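PDB 6ABW: citrate synthase from Metallosphaera sedula, which probably catalyses the condensation of oxaloacetate with acetyl-CoA and water to give citrate and CoA, feeding the tricarboxylic acid cycle. Local coordinates for residues A[240-251]-A[299-310]. Residues are numbered along the deposited sequence; the frame is centred on the assembly and turned at random.
Sequences QFVEIGEPDMTE and KYFEIAQKLEEL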
ATOM      1  N   GLN A 240     -11.208 -26.235  -7.818  1.00 12.09           N
ATOM      2  CA  GLN A 240     -11.723 -27.186  -8.788  1.00 12.07           C
ATOM      3  C   GLN A 240     -11.530 -28.634  -8.349  1.00 11.10           C
ATOM      4  O   GLN A 240     -12.478 -29.434  -8.414  1.00 11.36           O
ATOM      5  CB  GLN A 240     -11.049 -27.013 -10.138  1.00 11.97           C
ATOM      6  CG  GLN A 240     -11.271 -25.642 -10.719  1.00 11.99           C
ATOM      7  CD  GLN A 240     -10.453 -25.454 -11.997  1.00 11.91           C
ATOM      8  OE1 GLN A 240     -11.020 -25.046 -13.025  1.00 11.36           O
ATOM      9  NE2 GLN A 240      -9.109 -25.679 -11.922  1.00  9.99           N
ATOM     10  N   PHE A 241     -10.371 -28.964  -7.826  1.00 11.04           N
ATOM     11  CA  PHE A 241     -10.058 -30.322  -7.383  1.00 12.02           C
ATOM     12  C   PHE A 241     -10.888 -30.704  -6.161  1.00 13.49           C
ATOM     13  O   PHE A 241     -11.357 -31.842  -6.014  1.00 14.58           O
ATOM     14  CB  PHE A 241      -8.583 -30.558  -7.079  1.00 11.28           C
ATOM     15  CG  PHE A 241      -7.607 -29.926  -8.052  1.00 10.75           C
ATOM     16  CD1 PHE A 241      -7.893 -29.831  -9.432  1.00 10.78           C
ATOM     17  CD2 PHE A 241      -6.428 -29.384  -7.603  1.00 11.47           C
ATOM     18  CE1 PHE A 241      -7.017 -29.208 -10.311  1.00 10.93           C
ATOM     19  CE2 PHE A 241      -5.535 -28.777  -8.467  1.00 11.04           C
ATOM     20  CZ  PHE A 241      -5.809 -28.680  -9.831  1.00 10.93           C
ATOM     21  N   VAL A 242     -11.069 -29.743  -5.282  1.00 13.33           N
ATOM     22  CA  VAL A 242     -11.868 -29.962  -4.101  1.00 14.36           C
ATOM     23  C   VAL A 242     -13.337 -30.258  -4.446  1.00 15.66           C
ATOM     24  O   VAL A 242     -13.912 -31.208  -3.923  1.00 16.83           O
ATOM     25  CB  VAL A 242     -11.798 -28.772  -3.155  1.00 15.09           C
ATOM     26  CG1 VAL A 242     -12.756 -28.976  -1.946  1.00 18.63           C
ATOM     27  CG2 VAL A 242     -10.368 -28.557  -2.696  1.00 15.01           C
ATOM     28  N   GLU A 243     -13.863 -29.532  -5.400  1.00 17.09           N
ATOM     29  CA  GLU A 243     -15.210 -29.710  -5.867  1.00 19.56           C
ATOM     30  C   GLU A 243     -15.405 -31.080  -6.550  1.00 18.79           C
ATOM     31  O   GLU A 243     -16.451 -31.727  -6.407  1.00 19.39           O
ATOM     32  CB  GLU A 243     -15.510 -28.557  -6.823  1.00 23.28           C
ATOM     33  CG  GLU A 243     -16.906 -28.470  -7.415  1.00 32.05           C
ATOM     34  CD  GLU A 243     -17.100 -27.093  -8.038  1.00 37.29           C
ATOM     35  OE1 GLU A 243     -16.964 -26.091  -7.288  1.00 49.80           O
ATOM     36  OE2 GLU A 243     -17.286 -27.003  -9.266  1.00 35.83           O
ATOM     37  N   ILE A 244     -14.414 -31.492  -7.310  1.00 16.67           N
ATOM     38  CA  ILE A 244     -14.430 -32.823  -7.946  1.00 16.30           C
ATOM     39  C   ILE A 244     -14.423 -33.918  -6.856  1.00 18.63           C
ATOM     40  O   ILE A 244     -15.252 -34.854  -6.914  1.00 20.32           O
ATOM     41  CB  ILE A 244     -13.280 -32.979  -8.952  1.00 15.31           C
ATOM     42  CG1 ILE A 244     -13.471 -32.034 -10.119  1.00 13.89           C
ATOM     43  CG2 ILE A 244     -13.162 -34.424  -9.427  1.00 14.81           C
ATOM     44  CD1 ILE A 244     -12.219 -31.802 -10.910  1.00 14.01           C
ATOM     45  N   GLY A 245     -13.576 -33.791  -5.839  1.00 17.92           N
ATOM     46  CA  GLY A 245     -13.649 -34.668  -4.677  1.00 17.66           C
ATOM     47  C   GLY A 245     -12.967 -35.990  -4.796  1.00 17.45           C
ATOM     48  O   GLY A 245     -12.193 -36.353  -3.934  1.00 20.07           O
ATOM     49  N   GLU A 246     -13.195 -36.722  -5.884  1.00 17.57           N
ATOM     50  CA  GLU A 246     -12.644 -38.084  -6.103  1.00 19.86           C
ATOM     51  C   GLU A 246     -12.225 -38.223  -7.577  1.00 16.74           C
ATOM     52  O   GLU A 246     -12.926 -37.669  -8.440  1.00 13.81           O
ATOM     53  CB  GLU A 246     -13.711 -39.143  -5.830  1.00 24.73           C
ATOM     54  CG  GLU A 246     -14.273 -39.133  -4.429  1.00 29.87           C
ATOM     55  CD  GLU A 246     -13.248 -39.564  -3.375  1.00 39.29           C
ATOM     56  OE1 GLU A 246     -12.270 -40.233  -3.763  1.00 49.06           O
ATOM     57  OE2 GLU A 246     -13.406 -39.246  -2.151  1.00 45.36           O
ATOM     58  N   PRO A 247     -11.095 -38.875  -7.847  1.00 16.02           N
ATOM     59  CA  PRO A 247     -10.608 -38.945  -9.223  1.00 16.56           C
ATOM     60  C   PRO A 247     -11.590 -39.480 -10.285  1.00 17.24           C
ATOM     61  O   PRO A 247     -11.631 -38.996 -11.444  1.00 15.40           O
ATOM     62  CB  PRO A 247      -9.413 -39.918  -9.136  1.00 17.32           C
ATOM     63  CG  PRO A 247      -8.924 -39.741  -7.741  1.00 18.54           C
ATOM     64  CD  PRO A 247     -10.141 -39.519  -6.904  1.00 17.10           C
ATOM     65  N   ASP A 248     -12.369 -40.469  -9.874  1.00 17.83           N
ATOM     66  CA  ASP A 248     -13.400 -41.049 -10.784  1.00 20.72           C
ATOM     67  C   ASP A 248     -14.550 -40.087 -11.134  1.00 19.22           C
ATOM     68  O   ASP A 248     -15.392 -40.407 -11.995  1.00 17.53           O
ATOM     69  CB  ASP A 248     -13.970 -42.379 -10.205  1.00 26.17           C
ATOM     70  CG  ASP A 248     -12.905 -43.489 -10.076  1.00 34.55           C
ATOM     71  OD1 ASP A 248     -11.827 -43.400 -10.756  1.00 39.04           O
ATOM     72  OD2 ASP A 248     -13.154 -44.457  -9.264  1.00 40.40           O
ATOM     73  N   MET A 249     -14.591 -38.911 -10.505  1.00 17.03           N
ATOM     74  CA  MET A 249     -15.570 -37.893 -10.820  1.00 17.96           C
ATOM     75  C   MET A 249     -15.083 -36.811 -11.760  1.00 15.57           C
ATOM     76  O   MET A 249     -15.850 -35.891 -12.057  1.00 13.63           O
ATOM     77  CB  MET A 249     -16.005 -37.187  -9.539  1.00 23.27           C
ATOM     78  CG  MET A 249     -16.398 -38.071  -8.415  1.00 29.68           C
ATOM     79  SD  MET A 249     -18.046 -38.677  -8.676  1.00 38.24           S
ATOM     80  CE  MET A 249     -17.601 -40.374  -8.469  1.00 41.90           C
ATOM     81  N   THR A 250     -13.788 -36.831 -12.112  1.00 13.60           N
ATOM     82  CA  THR A 250     -13.194 -35.729 -12.889  1.00 14.19           C
ATOM     83  C   THR A 250     -13.800 -35.551 -14.252  1.00 13.64           C
ATOM     84  O   THR A 250     -14.110 -34.444 -14.658  1.00 12.81           O
ATOM     85  CB  THR A 250     -11.653 -35.897 -12.969  1.00 12.64           C
ATOM     86  OG1 THR A 250     -11.147 -36.113 -11.638  1.00 13.73           O
ATOM     87  CG2 THR A 250     -11.019 -34.644 -13.531  1.00 13.57           C
ATOM     88  N   GLU A 251     -13.940 -36.636 -14.991  1.00 15.68           N
ATOM     89  CA  GLU A 251     -14.497 -36.544 -16.344  1.00 17.30           C
ATOM     90  C   GLU A 251     -15.871 -35.935 -16.374  1.00 16.39           C
ATOM     91  O   GLU A 251     -16.165 -35.079 -17.206  1.00 17.28           O
ATOM     92  CB  GLU A 251     -14.572 -37.915 -17.015  1.00 21.61           C
ATOM     93  CG  GLU A 251     -13.233 -38.308 -17.575  1.00 28.25           C
ATOM     94  CD  GLU A 251     -13.207 -39.639 -18.380  1.00 34.73           C
ATOM     95  OE1 GLU A 251     -14.306 -40.208 -18.780  1.00 21.59           O
ATOM     96  OE2 GLU A 251     -12.020 -40.037 -18.644  1.00 34.56           O
ATOM     97  N   LYS A 299      -5.066 -37.903  -3.603  1.00 15.58           N
ATOM     98  CA  LYS A 299      -6.307 -37.798  -4.301  1.00 18.13           C
ATOM     99  C   LYS A 299      -6.358 -36.508  -5.157  1.00 15.70           C
ATOM    100  O   LYS A 299      -6.758 -36.539  -6.361  1.00 14.91           O
ATOM    101  CB  LYS A 299      -7.403 -37.831  -3.234  1.00 23.91           C
ATOM    102  CG  LYS A 299      -8.821 -37.934  -3.660  1.00 31.60           C
ATOM    103  CD  LYS A 299      -9.758 -37.812  -2.453  1.00 34.28           C
ATOM    104  CE  LYS A 299      -9.791 -36.379  -1.888  1.00 40.75           C
ATOM    105  NZ  LYS A 299     -11.064 -36.086  -1.152  1.00 43.02           N
ATOM    106  N   TYR A 300      -5.947 -35.385  -4.558  1.00 14.44           N
ATOM    107  CA  TYR A 300      -5.939 -34.093  -5.278  1.00 13.76           C
ATOM    108  C   TYR A 300      -4.941 -34.071  -6.412  1.00 12.01           C
ATOM    109  O   TYR A 300      -5.252 -33.522  -7.446  1.00 12.25           O
ATOM    110  CB  TYR A 300      -5.780 -32.935  -4.275  1.00 14.57           C
ATOM    111  CG  TYR A 300      -6.994 -32.764  -3.387  1.00 15.25           C
ATOM    112  CD1 TYR A 300      -8.309 -32.791  -3.898  1.00 16.99           C
ATOM    113  CD2 TYR A 300      -6.852 -32.646  -2.020  1.00 17.12           C
ATOM    114  CE1 TYR A 300      -9.416 -32.662  -3.068  1.00 18.31           C
ATOM    115  CE2 TYR A 300      -7.957 -32.477  -1.187  1.00 18.27           C
ATOM    116  CZ  TYR A 300      -9.233 -32.444  -1.728  1.00 19.49           C
ATOM    117  OH  TYR A 300     -10.352 -32.269  -0.949  1.00 22.04           O
ATOM    118  N   PHE A 301      -3.788 -34.676  -6.245  1.00 12.27           N
ATOM    119  CA  PHE A 301      -2.762 -34.784  -7.249  1.00 12.85           C
ATOM    120  C   PHE A 301      -3.302 -35.620  -8.411  1.00 12.92           C
ATOM    121  O   PHE A 301      -3.190 -35.226  -9.549  1.00 13.75           O
ATOM    122  CB  PHE A 301      -1.442 -35.395  -6.745  1.00 15.27           C
ATOM    123  CG  PHE A 301      -0.438 -35.618  -7.837  1.00 17.45           C
ATOM    124  CD1 PHE A 301       0.242 -34.551  -8.402  1.00 18.30           C
ATOM    125  CD2 PHE A 301      -0.213 -36.888  -8.360  1.00 23.03           C
ATOM    126  CE1 PHE A 301       1.183 -34.712  -9.425  1.00 21.08           C
ATOM    127  CE2 PHE A 301       0.675 -37.063  -9.450  1.00 24.17           C
ATOM    128  CZ  PHE A 301       1.385 -35.978  -9.965  1.00 23.54           C
ATOM    129  N   GLU A 302      -4.017 -36.699  -8.077  1.00 13.73           N
ATOM    130  CA  GLU A 302      -4.614 -37.576  -9.114  1.00 14.26           C
ATOM    131  C   GLU A 302      -5.706 -36.873  -9.853  1.00 13.38           C
ATOM    132  O   GLU A 302      -5.807 -36.998 -11.048  1.00 13.97           O
ATOM    133  CB  GLU A 302      -5.142 -38.877  -8.488  1.00 16.91           C
ATOM    134  CG  GLU A 302      -3.974 -39.715  -7.960  1.00 21.84           C
ATOM    135  CD  GLU A 302      -4.356 -41.122  -7.468  1.00 33.70           C
ATOM    136  OE1 GLU A 302      -5.574 -41.472  -7.552  1.00 36.98           O
ATOM    137  OE2 GLU A 302      -3.428 -41.866  -6.985  1.00 41.24           O
ATOM    138  N   ILE A 303      -6.529 -36.094  -9.155  1.00 13.16           N
ATOM    139  CA  ILE A 303      -7.559 -35.303  -9.841  1.00 13.07           C
ATOM    140  C   ILE A 303      -6.907 -34.249 -10.751  1.00 11.99           C
ATOM    141  O   ILE A 303      -7.301 -34.068 -11.891  1.00 11.82           O
ATOM    142  CB  ILE A 303      -8.495 -34.610  -8.849  1.00 12.91           C
ATOM    143  CG1 ILE A 303      -9.367 -35.646  -8.115  1.00 13.78           C
ATOM    144  CG2 ILE A 303      -9.343 -33.595  -9.592  1.00 13.40           C
ATOM    145  CD1 ILE A 303      -9.867 -35.129  -6.782  1.00 12.76           C
ATOM    146  N   ALA A 304      -5.889 -33.548 -10.228  1.00 11.44           N
ATOM    147  CA  ALA A 304      -5.202 -32.519 -11.052  1.00 11.11           C
ATOM    148  C   ALA A 304      -4.593 -33.117 -12.301  1.00 11.04           C
ATOM    149  O   ALA A 304      -4.729 -32.549 -13.393  1.00 10.80           O
ATOM    150  CB  ALA A 304      -4.069 -31.892 -10.252  1.00 11.21           C
ATOM    151  N   GLN A 305      -3.964 -34.273 -12.139  1.00 12.37           N
ATOM    152  CA  GLN A 305      -3.322 -34.914 -13.283  1.00 15.27           C
ATOM    153  C   GLN A 305      -4.368 -35.298 -14.391  1.00 14.03           C
ATOM    154  O   GLN A 305      -4.135 -35.099 -15.592  1.00 12.73           O
ATOM    155  CB  GLN A 305      -2.415 -36.085 -12.844  1.00 17.74           C
ATOM    156  CG  GLN A 305      -1.732 -36.784 -14.008  1.00 26.45           C
ATOM    157  CD  GLN A 305      -0.321 -37.328 -13.682  1.00 31.82           C
ATOM    158  OE1 GLN A 305       0.596 -37.229 -14.514  1.00 41.15           O
ATOM    159  NE2 GLN A 305      -0.145 -37.845 -12.472  1.00 30.80           N
ATOM    160  N   LYS A 306      -5.509 -35.795 -13.972  1.00 14.08           N
ATOM    161  CA  LYS A 306      -6.582 -36.140 -14.919  1.00 14.78           C
ATOM    162  C   LYS A 306      -7.150 -34.889 -15.587  1.00 13.27           C
ATOM    163  O   LYS A 306      -7.374 -34.861 -16.815  1.00 13.20           O
ATOM    164  CB  LYS A 306      -7.703 -36.855 -14.171  1.00 17.92           C
ATOM    165  CG  LYS A 306      -8.805 -37.367 -15.074  1.00 23.68           C
ATOM    166  CD  LYS A 306      -8.327 -38.111 -16.358  1.00 26.94           C
ATOM    167  CE  LYS A 306      -9.534 -38.629 -17.149  1.00 31.90           C
ATOM    168  NZ  LYS A 306      -9.096 -39.605 -18.192  1.00 33.97           N
ATOM    169  N   LEU A 307      -7.369 -33.824 -14.806  1.00 11.61           N
ATOM    170  CA  LEU A 307      -7.784 -32.531 -15.421  1.00 13.03           C
ATOM    171  C   LEU A 307      -6.776 -31.965 -16.373  1.00 13.27           C
ATOM    172  O   LEU A 307      -7.121 -31.358 -17.441  1.00 15.27           O
ATOM    173  CB  LEU A 307      -8.098 -31.486 -14.357  1.00 15.10           C
ATOM    174  CG  LEU A 307      -9.473 -31.320 -13.858  1.00 20.31           C
ATOM    175  CD1 LEU A 307      -9.509 -30.142 -12.861  1.00 19.03           C
ATOM    176  CD2 LEU A 307     -10.498 -31.154 -15.012  1.00 17.77           C
ATOM    177  N   GLU A 308      -5.499 -32.130 -16.063  1.00 12.74           N
ATOM    178  CA  GLU A 308      -4.490 -31.636 -16.968  1.00 13.42           C
ATOM    179  C   GLU A 308      -4.603 -32.347 -18.321  1.00 13.45           C
ATOM    180  O   GLU A 308      -4.515 -31.734 -19.389  1.00 14.04           O
ATOM    181  CB  GLU A 308      -3.084 -31.917 -16.359  1.00 13.62           C
ATOM    182  CG  GLU A 308      -1.925 -31.472 -17.286  1.00 15.60           C
ATOM    183  CD  GLU A 308      -0.530 -31.902 -16.813  1.00 15.24           C
ATOM    184  OE1 GLU A 308      -0.331 -32.683 -15.848  1.00 18.85           O
ATOM    185  OE2 GLU A 308       0.383 -31.455 -17.490  1.00 22.22           O
ATOM    186  N   GLU A 309      -4.792 -33.651 -18.271  1.00 12.88           N
ATOM    187  CA  GLU A 309      -4.912 -34.458 -19.507  1.00 15.87           C
ATOM    188  C   GLU A 309      -6.124 -34.018 -20.320  1.00 14.84           C
ATOM    189  O   GLU A 309      -6.060 -33.761 -21.532  1.00 14.87           O
ATOM    190  CB  GLU A 309      -5.078 -35.962 -19.176  1.00 19.85           C
ATOM    191  CG  GLU A 309      -5.090 -36.803 -20.444  1.00 28.85           C
ATOM    192  CD  GLU A 309      -4.846 -38.295 -20.218  1.00 39.99           C
ATOM    193  OE1 GLU A 309      -5.679 -38.928 -19.501  1.00 48.37           O
ATOM    194  OE2 GLU A 309      -3.850 -38.842 -20.802  1.00 52.78           O
ATOM    195  N   LEU A 310      -7.251 -33.943 -19.631  1.00 13.62           N
ATOM    196  CA  LEU A 310      -8.502 -33.426 -20.294  1.00 14.95           C
ATOM    197  C   LEU A 310      -8.316 -32.025 -20.857  1.00 13.40           C
ATOM    198  O   LEU A 310      -8.696 -31.718 -22.013  1.00 14.56           O
ATOM    199  CB  LEU A 310      -9.692 -33.449 -19.328  1.00 15.38           C
ATOM    200  CG  LEU A 310     -10.083 -34.836 -18.790  1.00 16.37           C
ATOM    201  CD1 LEU A 310     -11.158 -34.732 -17.723  1.00 17.69           C
ATOM    202  CD2 LEU A 310     -10.555 -35.732 -19.903  1.00 20.07           C
TER
HETATM  203  O   HOH W   1     -12.780 -32.594  -1.770  1.00 26.21           O
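One face of the Phe-241 ring takes the methyl of Ala-304 in a CH-pi contact, CB 3.9 Å from the ring centroid of Phe-241, while Leu-307 CD1 meets the ring edge in plane; Phe-326 adds an edge-to-face ring. On the Tyr-300 ring, Lys-299 CE lies over the rim of one face. Phe-241 O and a water sit at its edge, the water joining Tyr-300 OH to Val-242 O. Phe-241 is a knob in the hole formed by Tyr-300, Ile-303, Ala-304 and Leu-307. Ile-244 CD1 meets Leu-307 CD1 tip to tip at 3.7 Å. In this mostly helical citrate synthase fold, helix 295-315 thus packs across the corner between helices 233-244 and 250-260, the axes of 240-244 and 299-310 inclined at 106°. Gly-245, with positive phi (83°), ends the first helix; its O accepts a weak bond from Lys-299 NZ. Past the turn, Thr-250 is a second knob: CG2, anti to the backbone N (chi1 of OG1 -50°), packs 3.7 Å from Leu-307 CG, while OG1 donates to Pro-247 O at 2.9 Å. Lys-306 NZ bridges to the anti lone pair of Glu-251 OE2 at 3.0 Å, with a longer link to Glu-309. A methionine in place of Lys-306 would probably leave both carboxylates without their shared positive mate. Gln-240 OE1 accepts from Met-266 N, beside acetyl-CoA-binding Leu-265.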